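Local coordinates for protein gp18 (Listeria monocytogenes EGD-e, PDB 3GS9) that is a prophage tail protein of the endopeptidase tail family, probably a structural component of the phage tail, and forms a three-chain assembly, at residues A[57-62]-A[68-73]; A[178-183]-A[300-305]; A[225-230]-A[251-256]. All coordinates share one frame; numbering follows the deposited sequence.

Interaction 1: A[57-62]-A[68-73]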
ATOM      1  N   ASP A  57      10.287 -22.885  22.324  1.00 17.72           N
ATOM      2  CA  ASP A  57      10.892 -21.588  22.092  1.00 16.91           C
ATOM      3  C   ASP A  57      10.905 -21.384  20.568  1.00 16.66           C
ATOM      4  O   ASP A  57      10.338 -22.217  19.822  1.00 15.88           O
ATOM      5  CB  ASP A  57      12.335 -21.551  22.666  1.00 17.18           C
ATOM      6  CG  ASP A  57      12.711 -20.192  23.252  1.00 23.38           C
ATOM      7  OD1 ASP A  57      12.642 -19.183  22.511  1.00 20.15           O
ATOM      8  OD2 ASP A  57      13.044 -20.128  24.467  1.00 26.09           O
ATOM      9  N   TYR A  58      11.565 -20.327  20.105  1.00 15.92           N
ATOM     10  CA  TYR A  58      11.745 -20.075  18.651  1.00 16.01           C
ATOM     11  C   TYR A  58      12.317 -21.305  18.010  1.00 15.57           C
ATOM     12  O   TYR A  58      13.257 -21.922  18.525  1.00 14.84           O
ATOM     13  CB  TYR A  58      12.656 -18.880  18.339  1.00 16.95           C
ATOM     14  CG  TYR A  58      12.084 -17.626  18.948  1.00 13.54           C
ATOM     15  CD1 TYR A  58      10.919 -17.078  18.463  1.00 16.36           C
ATOM     16  CD2 TYR A  58      12.682 -17.059  20.061  1.00 14.16           C
ATOM     17  CE1 TYR A  58      10.345 -15.951  19.072  1.00 17.19           C
ATOM     18  CE2 TYR A  58      12.121 -15.951  20.701  1.00 15.78           C
ATOM     19  CZ  TYR A  58      10.952 -15.407  20.199  1.00 14.80           C
ATOM     20  OH  TYR A  58      10.450 -14.328  20.865  1.00 17.57           O
ATOM     21  N   GLU A  59      11.731 -21.651  16.885  1.00 14.27           N
ATOM     22  CA  GLU A  59      12.148 -22.789  16.073  1.00 15.72           C
ATOM     23  C   GLU A  59      11.814 -24.160  16.639  1.00 15.41           C
ATOM     24  O   GLU A  59      12.111 -25.182  15.962  1.00 15.43           O
ATOM     25  CB  GLU A  59      13.613 -22.673  15.645  1.00 14.61           C
ATOM     26  CG  GLU A  59      13.939 -21.315  14.976  1.00 15.41           C
ATOM     27  CD  GLU A  59      13.276 -21.152  13.639  1.00 16.11           C
ATOM     28  OE1 GLU A  59      13.391 -22.075  12.813  1.00 13.95           O
ATOM     29  OE2 GLU A  59      12.658 -20.097  13.373  1.00 15.80           O
ATOM     30  N   SER A  60      11.118 -24.213  17.783  1.00 14.14           N
ATOM     31  CA  SER A  60      10.575 -25.489  18.239  1.00 13.83           C
ATOM     32  C   SER A  60       9.516 -25.985  17.284  1.00 15.86           C
ATOM     33  O   SER A  60       8.781 -25.167  16.684  1.00 14.49           O
ATOM     34  CB  SER A  60       9.955 -25.386  19.635  1.00 14.96           C
ATOM     35  OG  SER A  60      10.938 -25.133  20.606  1.00 14.09           O
ATOM     36  N   SER A  61       9.432 -27.311  17.155  1.00 13.97           N
ATOM     37  CA  SER A  61       8.327 -27.944  16.440  1.00 16.62           C
ATOM     38  C   SER A  61       7.204 -28.347  17.422  1.00 17.41           C
ATOM     39  O   SER A  61       7.460 -28.868  18.509  1.00 16.06           O
ATOM     40  CB  SER A  61       8.788 -29.182  15.700  1.00 18.15           C
ATOM     41  OG  SER A  61       9.638 -28.838  14.614  1.00 20.02           O
ATOM     42  N   VAL A  62       5.972 -28.096  17.001  1.00 15.65           N
ATOM     43  CA  VAL A  62       4.771 -28.439  17.757  1.00 15.27           C
ATOM     44  C   VAL A  62       3.944 -29.363  16.888  1.00 15.79           C
ATOM     45  O   VAL A  62       3.575 -29.034  15.751  1.00 14.46           O
ATOM     46  CB  VAL A  62       3.962 -27.193  18.237  1.00 16.57           C
ATOM     47  CG1 VAL A  62       2.783 -27.638  19.095  1.00 12.47           C
ATOM     48  CG2 VAL A  62       4.876 -26.248  19.036  1.00 17.35           C
ATOM     49  N   GLU A  68       3.080 -30.853  11.566  1.00 18.69           N
ATOM     50  CA  GLU A  68       4.154 -30.130  12.274  1.00 15.61           C
ATOM     51  C   GLU A  68       4.045 -28.621  12.034  1.00 16.93           C
ATOM     52  O   GLU A  68       3.901 -28.189  10.893  1.00 13.87           O
ATOM     53  CB  GLU A  68       5.521 -30.593  11.772  1.00 14.53           C
ATOM     54  CG  GLU A  68       6.704 -30.025  12.523  1.00 17.04           C
ATOM     55  CD  GLU A  68       8.056 -30.524  11.983  1.00 18.22           C
ATOM     56  OE1 GLU A  68       8.046 -31.434  11.125  1.00 19.44           O
ATOM     57  OE2 GLU A  68       9.116 -30.051  12.435  1.00 20.27           O
ATOM     58  N   PHE A  69       4.135 -27.864  13.120  1.00 13.92           N
ATOM     59  CA  PHE A  69       4.076 -26.381  13.126  1.00 15.39           C
ATOM     60  C   PHE A  69       5.309 -25.908  13.849  1.00 16.04           C
ATOM     61  O   PHE A  69       5.770 -26.566  14.807  1.00 16.71           O
ATOM     62  CB  PHE A  69       2.825 -25.882  13.832  1.00 16.49           C
ATOM     63  CG  PHE A  69       1.534 -26.392  13.232  1.00 12.49           C
ATOM     64  CD1 PHE A  69       1.008 -27.642  13.603  1.00 15.89           C
ATOM     65  CD2 PHE A  69       0.851 -25.621  12.284  1.00 15.08           C
ATOM     66  CE1 PHE A  69      -0.167 -28.115  13.050  1.00 11.50           C
ATOM     67  CE2 PHE A  69      -0.305 -26.063  11.712  1.00 13.06           C
ATOM     68  CZ  PHE A  69      -0.827 -27.322  12.062  1.00 13.87           C
ATOM     69  N   VAL A  70       5.880 -24.804  13.400  1.00 13.31           N
ATOM     70  CA  VAL A  70       7.145 -24.318  13.916  1.00 12.51           C
ATOM     71  C   VAL A  70       6.970 -22.941  14.550  1.00 14.79           C
ATOM     72  O   VAL A  70       6.376 -22.047  13.935  1.00 12.61           O
ATOM     73  CB  VAL A  70       8.137 -24.220  12.749  1.00 11.38           C
ATOM     74  CG1 VAL A  70       9.476 -23.699  13.240  1.00 14.60           C
ATOM     75  CG2 VAL A  70       8.271 -25.593  12.141  1.00 12.52           C
ATOM     76  N   VAL A  71       7.460 -22.791  15.777  1.00 14.21           N
ATOM     77  CA  VAL A  71       7.301 -21.525  16.512  1.00 14.14           C
ATOM     78  C   VAL A  71       8.145 -20.426  15.836  1.00 14.63           C
ATOM     79  O   VAL A  71       9.357 -20.554  15.768  1.00 15.15           O
ATOM     80  CB  VAL A  71       7.730 -21.706  17.972  1.00 15.99           C
ATOM     81  CG1 VAL A  71       7.737 -20.376  18.705  1.00 15.51           C
ATOM     82  CG2 VAL A  71       6.867 -22.801  18.656  1.00 19.15           C
ATOM     83  N   LYS A  72       7.478 -19.388  15.293  1.00 14.50           N
ATOM     84  CA  LYS A  72       8.129 -18.216  14.706  1.00 14.05           C
ATOM     85  C   LYS A  72       7.879 -16.909  15.470  1.00 15.33           C
ATOM     86  O   LYS A  72       8.711 -16.004  15.419  1.00 14.89           O
ATOM     87  CB  LYS A  72       7.663 -18.022  13.260  1.00 14.38           C
ATOM     88  CG  LYS A  72       8.102 -19.104  12.273  1.00 16.25           C
ATOM     89  CD  LYS A  72       9.598 -19.134  12.250  1.00 21.52           C
ATOM     90  CE  LYS A  72      10.181 -19.697  11.018  1.00 22.45           C
ATOM     91  NZ  LYS A  72      11.641 -19.284  10.943  1.00 18.55           N
ATOM     92  N   GLN A  73       6.722 -16.793  16.134  1.00 14.91           N
ATOM     93  CA  GLN A  73       6.444 -15.685  17.014  1.00 15.32           C
ATOM     94  C   GLN A  73       6.148 -16.211  18.402  1.00 17.99           C
ATOM     95  O   GLN A  73       5.527 -17.261  18.541  1.00 16.29           O
ATOM     96  CB  GLN A  73       5.293 -14.863  16.497  1.00 15.26           C
ATOM     97  CG  GLN A  73       5.660 -14.119  15.252  1.00 19.07           C
ATOM     98  CD  GLN A  73       4.477 -13.476  14.576  1.00 17.16           C
ATOM     99  OE1 GLN A  73       3.585 -14.168  14.047  1.00 18.16           O
ATOM    100  NE2 GLN A  73       4.494 -12.136  14.509  1.00 23.44           N
TER
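Ser61 faces Val70 as a non-hydrogen-bonded antiparallel pair, and Val62 faces Phe69 as a hydrogen-bonded one, in the beta hairpin of strands 61-64 and 67-74. Val62 N reaches Phe69 O at 2.7 Å, and Phe69 N returns to Val62 O. Backbone bonds continue into the turn: Val71 N to Ser60 O, and Glu59 N to Val71 O at 2.8 Å. Here 57-62 folds into a type II beta turn, Asp57 to Ser60, with Glu59 at positive phi (73°). Val71 points into this turn, its CB 3.2 Å from Asp57 O, while its CG2 lies 4.0 Å from Val62 CG2. The Phe69 ring turns its edge to Val62 O. Ser61 OG donates to Glu68 OE2 at 2.5 Å, on the anti side of the carboxylate; the extended Glu68 chain carries OE2 to the hydroxyl. Glu59, bent at chi2 (-68°), offers the syn lone pair of OE2 to Lys72 NZ at 2.8 Å. In the second subunit, Arg240 makes a salt bridge to Glu59 OE1; Thr203 OG1 bonds Glu59 OE2 and its backbone O takes Lys72 NZ. The buried charges are thus paired within the hairpin and across the interface, which would favour an ionised Glu59.

Interaction 2: A[178-183]-A[300-305]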
ATOM      1  N   GLU A 178     -10.058 -28.208 -10.679  1.00 17.04           N
ATOM      2  CA  GLU A 178     -11.283 -28.991 -10.925  1.00 17.26           C
ATOM      3  C   GLU A 178     -11.471 -30.139  -9.957  1.00 18.41           C
ATOM      4  O   GLU A 178     -12.607 -30.510  -9.678  1.00 20.63           O
ATOM      5  CB  GLU A 178     -11.290 -29.548 -12.348  1.00 17.46           C
ATOM      6  CG  GLU A 178     -11.429 -28.434 -13.393  1.00 19.70           C
ATOM      7  CD  GLU A 178     -10.110 -27.903 -13.916  1.00 18.92           C
ATOM      8  OE1 GLU A 178      -9.048 -28.055 -13.257  1.00 16.58           O
ATOM      9  OE2 GLU A 178     -10.166 -27.298 -15.003  1.00 18.59           O
ATOM     10  N   ILE A 179     -10.377 -30.739  -9.496  1.00 16.67           N
ATOM     11  CA  ILE A 179     -10.471 -31.906  -8.588  1.00 21.81           C
ATOM     12  C   ILE A 179     -10.042 -31.597  -7.160  1.00 22.80           C
ATOM     13  O   ILE A 179      -9.710 -32.498  -6.383  1.00 23.12           O
ATOM     14  CB  ILE A 179      -9.785 -33.168  -9.191  1.00 23.19           C
ATOM     15  CG1 ILE A 179      -8.266 -32.991  -9.362  1.00 24.66           C
ATOM     16  CG2 ILE A 179     -10.478 -33.485 -10.497  1.00 23.84           C
ATOM     17  CD1 ILE A 179      -7.485 -34.300  -9.678  1.00 20.58           C
ATOM     18  N   TYR A 180     -10.092 -30.305  -6.825  1.00 20.21           N
ATOM     19  CA  TYR A 180      -9.859 -29.830  -5.487  1.00 23.43           C
ATOM     20  C   TYR A 180     -11.177 -29.432  -4.872  1.00 25.26           C
ATOM     21  O   TYR A 180     -11.764 -28.409  -5.228  1.00 28.19           O
ATOM     22  CB  TYR A 180      -8.950 -28.621  -5.515  1.00 23.65           C
ATOM     23  CG  TYR A 180      -8.854 -27.903  -4.196  1.00 21.26           C
ATOM     24  CD1 TYR A 180      -8.424 -28.583  -3.051  1.00 23.61           C
ATOM     25  CD2 TYR A 180      -9.163 -26.543  -4.094  1.00 19.74           C
ATOM     26  CE1 TYR A 180      -8.304 -27.919  -1.844  1.00 26.28           C
ATOM     27  CE2 TYR A 180      -9.056 -25.876  -2.895  1.00 27.00           C
ATOM     28  CZ  TYR A 180      -8.630 -26.584  -1.769  1.00 26.42           C
ATOM     29  OH  TYR A 180      -8.532 -25.913  -0.567  1.00 31.08           O
ATOM     30  N   GLY A 181     -11.639 -30.222  -3.929  1.00 26.71           N
ATOM     31  CA  GLY A 181     -12.966 -30.006  -3.390  1.00 28.69           C
ATOM     32  C   GLY A 181     -14.035 -30.710  -4.201  1.00 27.06           C
ATOM     33  O   GLY A 181     -14.064 -30.658  -5.441  1.00 28.39           O
ATOM     34  N   ALA A 182     -14.942 -31.346  -3.496  1.00 29.50           N
ATOM     35  CA  ALA A 182     -16.051 -32.016  -4.133  1.00 29.99           C
ATOM     36  C   ALA A 182     -17.327 -31.323  -3.733  1.00 30.34           C
ATOM     37  O   ALA A 182     -17.365 -30.581  -2.735  1.00 26.40           O
ATOM     38  CB  ALA A 182     -16.087 -33.490  -3.743  1.00 31.64           C
ATOM     39  N   LYS A 183     -18.357 -31.549  -4.547  1.00 33.46           N
ATOM     40  CA  LYS A 183     -19.693 -31.080  -4.256  1.00 37.62           C
ATOM     41  C   LYS A 183     -20.201 -31.857  -3.048  1.00 40.35           C
ATOM     42  O   LYS A 183     -20.146 -33.088  -3.038  1.00 41.13           O
ATOM     43  CB  LYS A 183     -20.621 -31.276  -5.465  1.00 38.45           C
ATOM     44  CG  LYS A 183     -20.542 -30.157  -6.516  1.00 44.35           C
ATOM     45  CD  LYS A 183     -19.259 -30.201  -7.339  1.00 48.58           C
ATOM     46  CE  LYS A 183     -19.058 -28.912  -8.126  1.00 50.50           C
ATOM     47  NZ  LYS A 183     -18.001 -29.052  -9.175  1.00 54.52           N
ATOM     48  N   ASP A 300     -22.182 -21.932  -6.608  1.00 19.76           N
ATOM     49  CA  ASP A 300     -21.320 -22.540  -5.612  1.00 19.57           C
ATOM     50  C   ASP A 300     -20.400 -21.528  -4.916  1.00 20.91           C
ATOM     51  O   ASP A 300     -19.887 -20.573  -5.528  1.00 20.75           O
ATOM     52  CB  ASP A 300     -20.458 -23.614  -6.266  1.00 19.47           C
ATOM     53  CG  ASP A 300     -21.236 -24.867  -6.614  1.00 26.84           C
ATOM     54  OD1 ASP A 300     -22.228 -25.199  -5.921  1.00 30.14           O
ATOM     55  OD2 ASP A 300     -20.850 -25.516  -7.606  1.00 38.87           O
ATOM     56  N   VAL A 301     -20.253 -21.720  -3.617  1.00 16.91           N
ATOM     57  CA  VAL A 301     -19.216 -21.065  -2.852  1.00 17.18           C
ATOM     58  C   VAL A 301     -18.343 -22.180  -2.289  1.00 18.64           C
ATOM     59  O   VAL A 301     -18.789 -23.316  -2.191  1.00 19.05           O
ATOM     60  CB  VAL A 301     -19.795 -20.168  -1.760  1.00 15.81           C
ATOM     61  CG1 VAL A 301     -20.470 -18.974  -2.396  1.00 14.70           C
ATOM     62  CG2 VAL A 301     -20.733 -20.947  -0.852  1.00 17.81           C
ATOM     63  N   GLN A 302     -17.098 -21.853  -1.985  1.00 18.77           N
ATOM     64  CA  GLN A 302     -16.103 -22.861  -1.619  1.00 18.49           C
ATOM     65  C   GLN A 302     -15.590 -22.524  -0.219  1.00 17.71           C
ATOM     66  O   GLN A 302     -15.515 -21.358   0.168  1.00 18.58           O
ATOM     67  CB  GLN A 302     -14.981 -22.806  -2.648  1.00 23.23           C
ATOM     68  CG  GLN A 302     -14.039 -23.937  -2.679  1.00 30.50           C
ATOM     69  CD  GLN A 302     -13.146 -23.907  -3.910  1.00 31.64           C
ATOM     70  OE1 GLN A 302     -12.869 -22.846  -4.460  1.00 34.14           O
ATOM     71  NE2 GLN A 302     -12.723 -25.067  -4.359  1.00 25.24           N
ATOM     72  N   ILE A 303     -15.213 -23.553   0.531  1.00 17.63           N
ATOM     73  CA  ILE A 303     -14.501 -23.398   1.794  1.00 18.38           C
ATOM     74  C   ILE A 303     -13.049 -22.905   1.565  1.00 18.00           C
ATOM     75  O   ILE A 303     -12.221 -23.627   1.028  1.00 20.88           O
ATOM     76  CB  ILE A 303     -14.499 -24.747   2.553  1.00 20.37           C
ATOM     77  CG1 ILE A 303     -15.935 -25.152   2.922  1.00 20.92           C
ATOM     78  CG2 ILE A 303     -13.641 -24.656   3.772  1.00 20.63           C
ATOM     79  CD1 ILE A 303     -16.070 -26.643   3.346  1.00 24.90           C
ATOM     80  N   VAL A 304     -12.798 -21.661   1.924  1.00 17.45           N
ATOM     81  CA  VAL A 304     -11.500 -20.989   1.645  1.00 18.86           C
ATOM     82  C   VAL A 304     -10.734 -20.672   2.937  1.00 18.04           C
ATOM     83  O   VAL A 304      -9.599 -20.182   2.892  1.00 18.91           O
ATOM     84  CB  VAL A 304     -11.718 -19.718   0.806  1.00 20.28           C
ATOM     85  CG1 VAL A 304     -12.372 -20.075  -0.529  1.00 21.78           C
ATOM     86  CG2 VAL A 304     -12.596 -18.699   1.556  1.00 19.16           C
ATOM     87  N   ALA A 305     -11.364 -20.904   4.081  1.00 19.48           N
ATOM     88  CA  ALA A 305     -10.715 -20.692   5.372  1.00 18.90           C
ATOM     89  C   ALA A 305     -11.454 -21.384   6.468  1.00 18.56           C
ATOM     90  O   ALA A 305     -12.648 -21.651   6.361  1.00 18.44           O
ATOM     91  CB  ALA A 305     -10.560 -19.182   5.718  1.00 18.02           C
TER
HETATM   92  O   HOH W   1     -11.824 -26.338  -6.651  1.00 34.40           O
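Gln302 NE2 is held by two acceptors: a water at 2.8 Å, which in turn donates to Tyr180 O, and the backbone Gly285 O. Together they would restrain the amide's rotation. The water links the loop to the strand, since NE2 itself stays 3.6 Å from Tyr180 O, with no direct bond between them. Gln302 gets there on a fully stretched chain, CG anti to the backbone N (chi1 -165°) and the next bond extended as well. Its NE2 also comes within 3.9 Å of Tyr180 CD2, obliquely to the ring, whose plane is turned 49° from the amide. The strand is 297-305, which lies between 287-292 and 318-321 in a mixed six-stranded sheet; 178-183 is the connection running from strand 171-173 into strand 183-184. Gly181 follows Tyr180 at a positive phi (87°), where a CB would be jammed against the carbonyl O of Tyr180, so the backbone here calls for glycine. The Tyr180 side chain also touches Trp31 of strand 30-32 and Val164. Farther along, Lys183 crosses Asp300 at about a right angle, CE 3.9 Å from OD2. Lys183 NZ remains 4.8 Å from Asp300 OD2, a spacing at which the opposite charges probably attract without forming a salt bridge. Tyr287 of the neighbouring strand takes the Lys183 ammonium in a cation-pi contact and also packs against Asp300 and Gln302.

Interaction 3: A[225-230]-A[251-256]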
ATOM      1  N   SER A 225      -4.849 -14.867 -32.098  1.00 26.58           N
ATOM      2  CA  SER A 225      -6.009 -14.020 -31.858  0.50 25.74           C
ATOM      3  C   SER A 225      -6.476 -14.243 -30.426  1.00 22.59           C
ATOM      4  O   SER A 225      -6.493 -15.386 -29.960  1.00 20.71           O
ATOM      5  CB  SER A 225      -7.142 -14.373 -32.827  0.50 26.51           C
ATOM      6  OG  SER A 225      -8.272 -13.545 -32.606  0.50 31.74           O
ATOM      7  N   PRO A 226      -6.844 -13.169 -29.716  1.00 24.28           N
ATOM      8  CA  PRO A 226      -7.240 -13.397 -28.353  1.00 22.54           C
ATOM      9  C   PRO A 226      -8.390 -14.383 -28.175  1.00 21.28           C
ATOM     10  O   PRO A 226      -9.324 -14.431 -28.986  1.00 21.72           O
ATOM     11  CB  PRO A 226      -7.683 -12.006 -27.868  1.00 23.85           C
ATOM     12  CG  PRO A 226      -7.878 -11.210 -29.072  1.00 24.66           C
ATOM     13  CD  PRO A 226      -6.889 -11.734 -30.052  1.00 25.38           C
ATOM     14  N   ILE A 227      -8.300 -15.136 -27.094  1.00 22.56           N
ATOM     15  CA  ILE A 227      -9.311 -16.108 -26.709  1.00 23.13           C
ATOM     16  C   ILE A 227     -10.414 -15.353 -25.920  1.00 20.70           C
ATOM     17  O   ILE A 227     -10.103 -14.497 -25.115  1.00 20.12           O
ATOM     18  CB  ILE A 227      -8.663 -17.197 -25.798  1.00 23.63           C
ATOM     19  CG1 ILE A 227      -7.500 -17.916 -26.499  1.00 30.87           C
ATOM     20  CG2 ILE A 227      -9.693 -18.207 -25.310  1.00 31.46           C
ATOM     21  CD1 ILE A 227      -7.852 -18.604 -27.762  1.00 28.63           C
ATOM     22  N   THR A 228     -11.684 -15.634 -26.208  1.00 21.67           N
ATOM     23  CA  THR A 228     -12.796 -15.077 -25.418  0.50 21.77           C
ATOM     24  C   THR A 228     -13.526 -16.190 -24.679  1.00 22.25           C
ATOM     25  O   THR A 228     -13.745 -17.283 -25.221  1.00 23.95           O
ATOM     26  CB  THR A 228     -13.810 -14.292 -26.294  0.50 22.42           C
ATOM     27  OG1 THR A 228     -14.602 -15.208 -27.059  0.50 28.70           O
ATOM     28  CG2 THR A 228     -13.089 -13.318 -27.220  0.50 22.35           C
ATOM     29  N   TYR A 229     -13.875 -15.937 -23.426  1.00 19.57           N
ATOM     30  CA  TYR A 229     -14.711 -16.828 -22.654  1.00 19.79           C
ATOM     31  C   TYR A 229     -15.938 -16.035 -22.215  1.00 20.75           C
ATOM     32  O   TYR A 229     -15.781 -14.959 -21.627  1.00 18.65           O
ATOM     33  CB  TYR A 229     -13.968 -17.398 -21.439  1.00 19.26           C
ATOM     34  CG  TYR A 229     -14.922 -18.160 -20.564  1.00 21.70           C
ATOM     35  CD1 TYR A 229     -15.547 -19.310 -21.029  1.00 26.62           C
ATOM     36  CD2 TYR A 229     -15.283 -17.681 -19.307  1.00 20.47           C
ATOM     37  CE1 TYR A 229     -16.466 -19.988 -20.246  1.00 25.75           C
ATOM     38  CE2 TYR A 229     -16.193 -18.352 -18.515  1.00 20.12           C
ATOM     39  CZ  TYR A 229     -16.780 -19.507 -18.985  1.00 20.40           C
ATOM     40  OH  TYR A 229     -17.710 -20.195 -18.216  1.00 23.36           O
ATOM     41  N   THR A 230     -17.128 -16.564 -22.525  1.00 21.77           N
ATOM     42  CA  THR A 230     -18.420 -15.924 -22.214  1.00 19.71           C
ATOM     43  C   THR A 230     -19.189 -16.753 -21.214  1.00 20.64           C
ATOM     44  O   THR A 230     -19.418 -17.931 -21.440  1.00 20.97           O
ATOM     45  CB  THR A 230     -19.296 -15.771 -23.471  1.00 20.93           C
ATOM     46  OG1 THR A 230     -18.584 -15.051 -24.468  1.00 21.56           O
ATOM     47  CG2 THR A 230     -20.580 -15.060 -23.186  1.00 21.57           C
ATOM     48  N   THR A 251       2.947 -17.937 -26.741  1.00 16.23           N
ATOM     49  CA  THR A 251       3.007 -17.759 -28.202  1.00 16.41           C
ATOM     50  C   THR A 251       1.964 -18.638 -28.914  1.00 18.99           C
ATOM     51  O   THR A 251       1.772 -18.515 -30.124  1.00 18.29           O
ATOM     52  CB  THR A 251       4.402 -18.051 -28.764  1.00 19.72           C
ATOM     53  OG1 THR A 251       4.724 -19.425 -28.523  1.00 17.14           O
ATOM     54  CG2 THR A 251       5.439 -17.143 -28.149  1.00 17.70           C
ATOM     55  N   VAL A 252       1.332 -19.527 -28.150  1.00 18.51           N
ATOM     56  CA  VAL A 252       0.187 -20.323 -28.562  1.00 18.86           C
ATOM     57  C   VAL A 252      -0.784 -20.309 -27.390  1.00 17.95           C
ATOM     58  O   VAL A 252      -0.379 -20.056 -26.261  1.00 16.24           O
ATOM     59  CB  VAL A 252       0.583 -21.779 -28.957  1.00 18.96           C
ATOM     60  CG1 VAL A 252       1.408 -21.776 -30.226  1.00 22.64           C
ATOM     61  CG2 VAL A 252       1.334 -22.510 -27.836  1.00 18.20           C
ATOM     62  N   ALA A 253      -2.055 -20.589 -27.669  1.00 19.00           N
ATOM     63  CA  ALA A 253      -3.100 -20.481 -26.669  1.00 15.92           C
ATOM     64  C   ALA A 253      -2.806 -21.278 -25.395  1.00 17.35           C
ATOM     65  O   ALA A 253      -3.069 -20.788 -24.298  1.00 16.00           O
ATOM     66  CB  ALA A 253      -4.417 -20.918 -27.267  1.00 19.47           C
ATOM     67  N   GLY A 254      -2.292 -22.502 -25.532  1.00 14.39           N
ATOM     68  CA  GLY A 254      -2.009 -23.323 -24.367  1.00 15.29           C
ATOM     69  C   GLY A 254      -3.256 -23.450 -23.503  1.00 15.25           C
ATOM     70  O   GLY A 254      -4.383 -23.657 -24.007  1.00 15.90           O
ATOM     71  N   ASN A 255      -3.072 -23.288 -22.193  1.00 14.72           N
ATOM     72  CA  ASN A 255      -4.170 -23.439 -21.226  1.00 16.36           C
ATOM     73  C   ASN A 255      -4.964 -22.139 -20.995  1.00 16.21           C
ATOM     74  O   ASN A 255      -5.689 -21.989 -19.979  1.00 14.75           O
ATOM     75  CB  ASN A 255      -3.598 -23.986 -19.911  1.00 15.25           C
ATOM     76  CG  ASN A 255      -2.740 -22.959 -19.158  1.00 15.81           C
ATOM     77  OD1 ASN A 255      -2.708 -21.776 -19.523  1.00 16.62           O
ATOM     78  ND2 ASN A 255      -2.073 -23.405 -18.068  1.00 15.38           N
HETATM   79  N   MSE A 256      -4.831 -21.179 -21.898  1.00 15.45           N
HETATM   80  CA  MSE A 256      -5.447 -19.854 -21.687  0.90 15.70           C
HETATM   81  C   MSE A 256      -6.962 -19.907 -21.496  1.00 16.67           C
HETATM   82  O   MSE A 256      -7.482 -19.263 -20.619  1.00 17.05           O
HETATM   83  CB  MSE A 256      -5.100 -18.916 -22.848  0.90 15.39           C
HETATM   84  CG  MSE A 256      -5.632 -17.494 -22.695  0.90 23.63           C
HETATM   85 SE   MSE A 256      -4.985 -16.572 -21.168  0.68 17.00          SE
HETATM   86  CE  MSE A 256      -3.167 -16.111 -21.881  0.90 17.92           C
TER
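A type II' beta turn, Ala253 to Met256, leads into helix 256-259, and its two end residues receive Ile227 from the extended segment 225-230. Ile227 CD1 lies 4.2 Å from Ala253 CB. In the modelled conformer of Met256, which is selenomethionine here, CG lies 4.3 Å from Ile227 CG1. The branch that makes both contacts is CG1-CD1; chi1 of -58° sets CG1 beside the backbone N, and a second bend (chi2 -59°) swings CD1 to the alanine methyl. Apart from Met256, which begins the helix, both segments lie in the long connection between strand 197-202 and helix 256-259, so the contact closes that connection on itself near its end. Within the turn, Met256 N bonds to Ala253 O at 3.0 Å, fixing the spacing of the two residues that Ile227 meets. Gly254 takes a positive phi (54°) at the first inner corner, and Asn255 follows at the N-cap position of the helix. Met256 starts toward Ile227, but in the same conformer its chain leads away beyond CG, and its side chain also packs on Val245. Backbone bonds of Ile227 to Gly212 and of Tyr229 to Ile210 tie the 225-230 segment to the chain at 210-212.

How the interactions relate
Interaction 1 is the buried one and lies in the N-terminal domain; interactions 2 and 3 are partly buried, lie in the following part of the chain, and no other chain of the assembly touches them. The three share no strand or helix. The 61-64/67-74 hairpin joins sequence neighbours through two antiparallel pairs and further backbone bonds into the turn, with charged groups tied to the second subunit. Interaction 2 instead spans a long sequence gap, setting a loop against strand 297-305 through a water and side-chain ends. Interaction 3, within that gap, joins parts of the connection leading to helix 256-259 by apolar touches alone. Centres of interactions 1 and 3 lie 45 Å apart; interactions 2 and 3 approach to about 9 Å between nearest atoms.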